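Local coordinates for Lmo2349 protein (Listeria monocytogenes, PDB 4GVO) that probably captures L-cystine or related amino acids outside the membrane and hands them to an ABC transporter, as a family 3 extracellular solute-binding protein, at residues K227-S230 with E231-G235; T156-Q159 with L160-G163. All coordinates share one frame; numbering follows the deposited sequence. Where two conformers were deposited one is given.

Contact 1. Residues K227-S230 with E231-G235; sequences KKLS and EKWLG
L234 packs back on S230, four residues earlier, near the C-terminal end of alpha-helix 225-234; G235 is the first residue off helical phi/psi, with positive phi. Traced outward, L234 CB lies 3.2 Å from S230 O. The next atom, CG, is still 3.8 Å from that oxygen, and CD1 reaches S230 CB at 4.0 Å. A chi1 of -53° puts CG beside the backbone N of L234, which brings CD1 back along the helix to this methylene. S230 O also accepts from L234 N at 2.8 Å, and G235 N adds a weak bond to S230 O, 3.3 Å with an N-H...O angle of 126°. The hydroxyl of S230 is held outside this pair, by S239 OG and by L226 O, while Y34 of helix 34-44 and Y243 touch the S230 side chain. On another side, K227 bends at chi2 (68°) and again at chi4 to bring its amine toward E231, and S239 OG is a second partner of that nitrogen. In one of the two E231 conformers, K227 NZ makes an i to i+4 salt bridge to E231 OE1 at 2.6 Å, so the pairing may be partial.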
# COMPACT_ATOMS: atom_id res chain seq x y z
N LYS A 227 -8.11 15.21 5.82
CA LYS A 227 -7.42 15.36 7.11
C LYS A 227 -8.04 14.49 8.21
O LYS A 227 -7.35 13.78 8.94
CB LYS A 227 -7.37 16.83 7.53
CG LYS A 227 -6.82 17.06 8.92
CD LYS A 227 -5.35 16.73 8.97
CE LYS A 227 -4.75 16.73 10.42
NZ LYS A 227 -5.30 15.66 11.31
N LYS A 228 -9.35 14.55 8.31
CA LYS A 228 -10.07 13.78 9.32
C LYS A 228 -9.95 12.25 9.09
O LYS A 228 -9.71 11.48 10.02
CB LYS A 228 -11.54 14.21 9.39
CG LYS A 228 -11.74 15.60 10.00
CD LYS A 228 -13.18 16.09 9.88
CE LYS A 228 -13.39 17.39 10.62
NZ LYS A 228 -13.65 17.15 12.08
N LEU A 229 -10.08 11.83 7.84
CA LEU A 229 -10.02 10.40 7.50
C LEU A 229 -8.63 9.87 7.78
O LEU A 229 -8.47 8.79 8.33
CB LEU A 229 -10.34 10.13 6.02
CG LEU A 229 -11.79 10.05 5.55
CD1 LEU A 229 -11.84 10.03 4.04
CD2 LEU A 229 -12.45 8.83 6.18
N SER A 230 -7.60 10.62 7.37
CA SER A 230 -6.24 10.17 7.61
C SER A 230 -5.89 10.16 9.09
O SER A 230 -5.23 9.27 9.54
CB SER A 230 -5.24 11.00 6.81
OG SER A 230 -5.25 12.37 7.19
N GLU A 231 -6.38 11.12 9.88
CA GLU A 231 -6.14 11.05 11.31
C GLU A 231 -6.76 9.79 11.93
O GLU A 231 -6.13 9.09 12.73
CB GLU A 231 -6.65 12.30 12.03
CG GLU A 231 -6.44 12.19 13.54
CD GLU A 231 -5.83 13.42 14.19
OE1 GLU A 231 -5.36 14.32 13.48
OE2 GLU A 231 -5.81 13.45 15.44
N LYS A 232 -7.99 9.50 11.53
CA LYS A 232 -8.70 8.33 12.07
C LYS A 232 -7.95 7.03 11.82
O LYS A 232 -7.82 6.17 12.69
CB LYS A 232 -10.11 8.26 11.44
CG LYS A 232 -10.93 7.10 11.92
CD LYS A 232 -12.38 7.16 11.47
CE LYS A 232 -13.16 5.91 11.86
NZ LYS A 232 -14.57 5.98 11.35
N TRP A 233 -7.51 6.84 10.58
CA TRP A 233 -7.02 5.55 10.15
C TRP A 233 -5.52 5.43 10.18
O TRP A 233 -5.01 4.34 10.39
CB TRP A 233 -7.53 5.26 8.74
CG TRP A 233 -9.02 5.02 8.69
CD1 TRP A 233 -10.01 5.84 8.17
CD2 TRP A 233 -9.73 3.87 9.25
NE1 TRP A 233 -11.25 5.28 8.34
CE2 TRP A 233 -11.13 4.07 9.00
CE3 TRP A 233 -9.33 2.75 9.91
CZ2 TRP A 233 -12.08 3.16 9.38
CZ3 TRP A 233 -10.29 1.82 10.32
CH2 TRP A 233 -11.64 2.02 10.04
N LEU A 234 -4.81 6.51 9.85
CA LEU A 234 -3.35 6.49 9.77
C LEU A 234 -2.67 6.99 11.03
O LEU A 234 -1.49 6.72 11.23
CB LEU A 234 -2.87 7.29 8.55
CG LEU A 234 -3.46 6.95 7.18
CD1 LEU A 234 -2.84 7.85 6.09
CD2 LEU A 234 -3.44 5.44 6.86
N GLY A 235 -3.39 7.77 11.84
CA GLY A 235 -2.83 8.39 13.03
C GLY A 235 -2.41 9.81 12.81
O GLY A 235 -2.03 10.20 11.71

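Contact 2. Residues T156-Q159 with L160-G163; sequences TANQ and LKTG
T156 and L160 run side by side and point the same way, one turn apart on helix 156-162. The apolar part of the contact is their methyl pair: T156 CG2 lies 4.1 Å from L160 CD1. With chi1 of T156 at -70°, CG2 is anti to the backbone N, and this turns the methyl, not the hydroxyl, to the leucine. Both side chains also touch T168 of strand 168-170, while I122 of strand 120-123 borders T156 and E186 of strand 186-189 borders L160, so this is the helix face laid against the strands.

The backbone supplies the i to i+4 bonds. L160 N donates to T156 O at 2.9 Å with an N-H...O angle of 158°, and K161 N to A157 O at 2.9 Å. T162 N to N158 O is longer, 3.2 Å.

Polar side chains mostly look outside the pair of segments. N158 ND2 bonds D155 OD1. The amide of Q159, a buried residue, is satisfied at both ends: NE2 gives to N154 O and OE1 accepts from R120 NH1, which fixes its rotation. A chi1 of 63° sets T162 OG1 between its backbone N and carbonyl carbon, where it accepts from R164 N, two residues on.

The helix closes at G163, whose N reaches L160 O at 3.1 Å. Its positive phi with psi near zero is the left-handed conformation typical of a glycine that ends an alpha-helix, here one packed on strands in a solute-binding protein fold.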
# COMPACT_ATOMS: atom_id res chain seq x y z
N THR A 156 5.44 -11.91 7.13
CA THR A 156 6.65 -11.11 7.28
C THR A 156 7.03 -10.98 8.75
O THR A 156 8.17 -11.21 9.13
CB THR A 156 6.50 -9.75 6.62
OG1 THR A 156 6.49 -9.97 5.20
CG2 THR A 156 7.60 -8.76 7.07
N ALA A 157 6.08 -10.57 9.60
CA ALA A 157 6.43 -10.33 10.99
C ALA A 157 6.99 -11.58 11.66
O ALA A 157 7.97 -11.52 12.41
CB ALA A 157 5.22 -9.84 11.81
N ASN A 158 6.34 -12.72 11.41
CA ASN A 158 6.81 -13.94 11.98
C ASN A 158 8.16 -14.43 11.46
O ASN A 158 8.92 -14.97 12.21
CB ASN A 158 5.71 -15.02 11.94
CG ASN A 158 4.67 -14.79 13.01
OD1 ASN A 158 4.92 -15.11 14.16
ND2 ASN A 158 3.51 -14.23 12.64
N GLN A 159 8.45 -14.21 10.18
CA GLN A 159 9.73 -14.58 9.70
C GLN A 159 10.81 -13.62 10.24
O GLN A 159 11.94 -14.08 10.50
CB GLN A 159 9.78 -14.64 8.17
CG GLN A 159 8.85 -15.66 7.57
CD GLN A 159 9.24 -16.12 6.20
OE1 GLN A 159 10.45 -16.23 5.90
NE2 GLN A 159 8.24 -16.39 5.34
N LEU A 160 10.47 -12.36 10.52
CA LEU A 160 11.46 -11.50 11.21
C LEU A 160 11.68 -11.97 12.65
O LEU A 160 12.80 -12.02 13.14
CB LEU A 160 11.00 -10.05 11.24
CG LEU A 160 11.02 -9.33 9.88
CD1 LEU A 160 10.33 -7.98 10.00
CD2 LEU A 160 12.43 -9.20 9.32
N LYS A 161 10.59 -12.34 13.32
CA LYS A 161 10.64 -12.78 14.73
C LYS A 161 11.62 -13.92 14.90
O LYS A 161 12.40 -13.93 15.84
CB LYS A 161 9.25 -13.25 15.19
CG LYS A 161 9.15 -13.64 16.66
CD LYS A 161 7.73 -14.08 17.05
CE LYS A 161 7.58 -14.35 18.55
NZ LYS A 161 6.30 -13.90 19.21
N THR A 162 11.51 -14.94 14.03
CA THR A 162 12.34 -16.13 14.14
C THR A 162 13.73 -16.00 13.59
O THR A 162 14.55 -16.90 13.80
CB THR A 162 11.71 -17.34 13.42
OG1 THR A 162 11.63 -17.06 12.02
CG2 THR A 162 10.34 -17.62 13.93
N GLY A 163 14.02 -14.90 12.88
CA GLY A 163 15.27 -14.75 12.21
C GLY A 163 15.35 -15.41 10.84
O GLY A 163 16.37 -15.34 10.19

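Contact 1 and contact 2 each span the last turns of a different helix and end at a glycine with positive phi, but they share no element: their centres are 29 Å apart and their nearest atoms about 18 Å. Each is partly buried, with two buried residues, and contact 1 lies somewhat nearer the chain centre (16 against 20 Å). Helix 225-234 packs on another helix, 34-44, and on the C-terminal tail; helix 156-162 lies against strands. The chemistry differs too: contact 1 adds a salt bridge, perhaps partial, between its segments, whereas contact 2 has no charge pair across them and its side-chain polar groups find partners mostly outside.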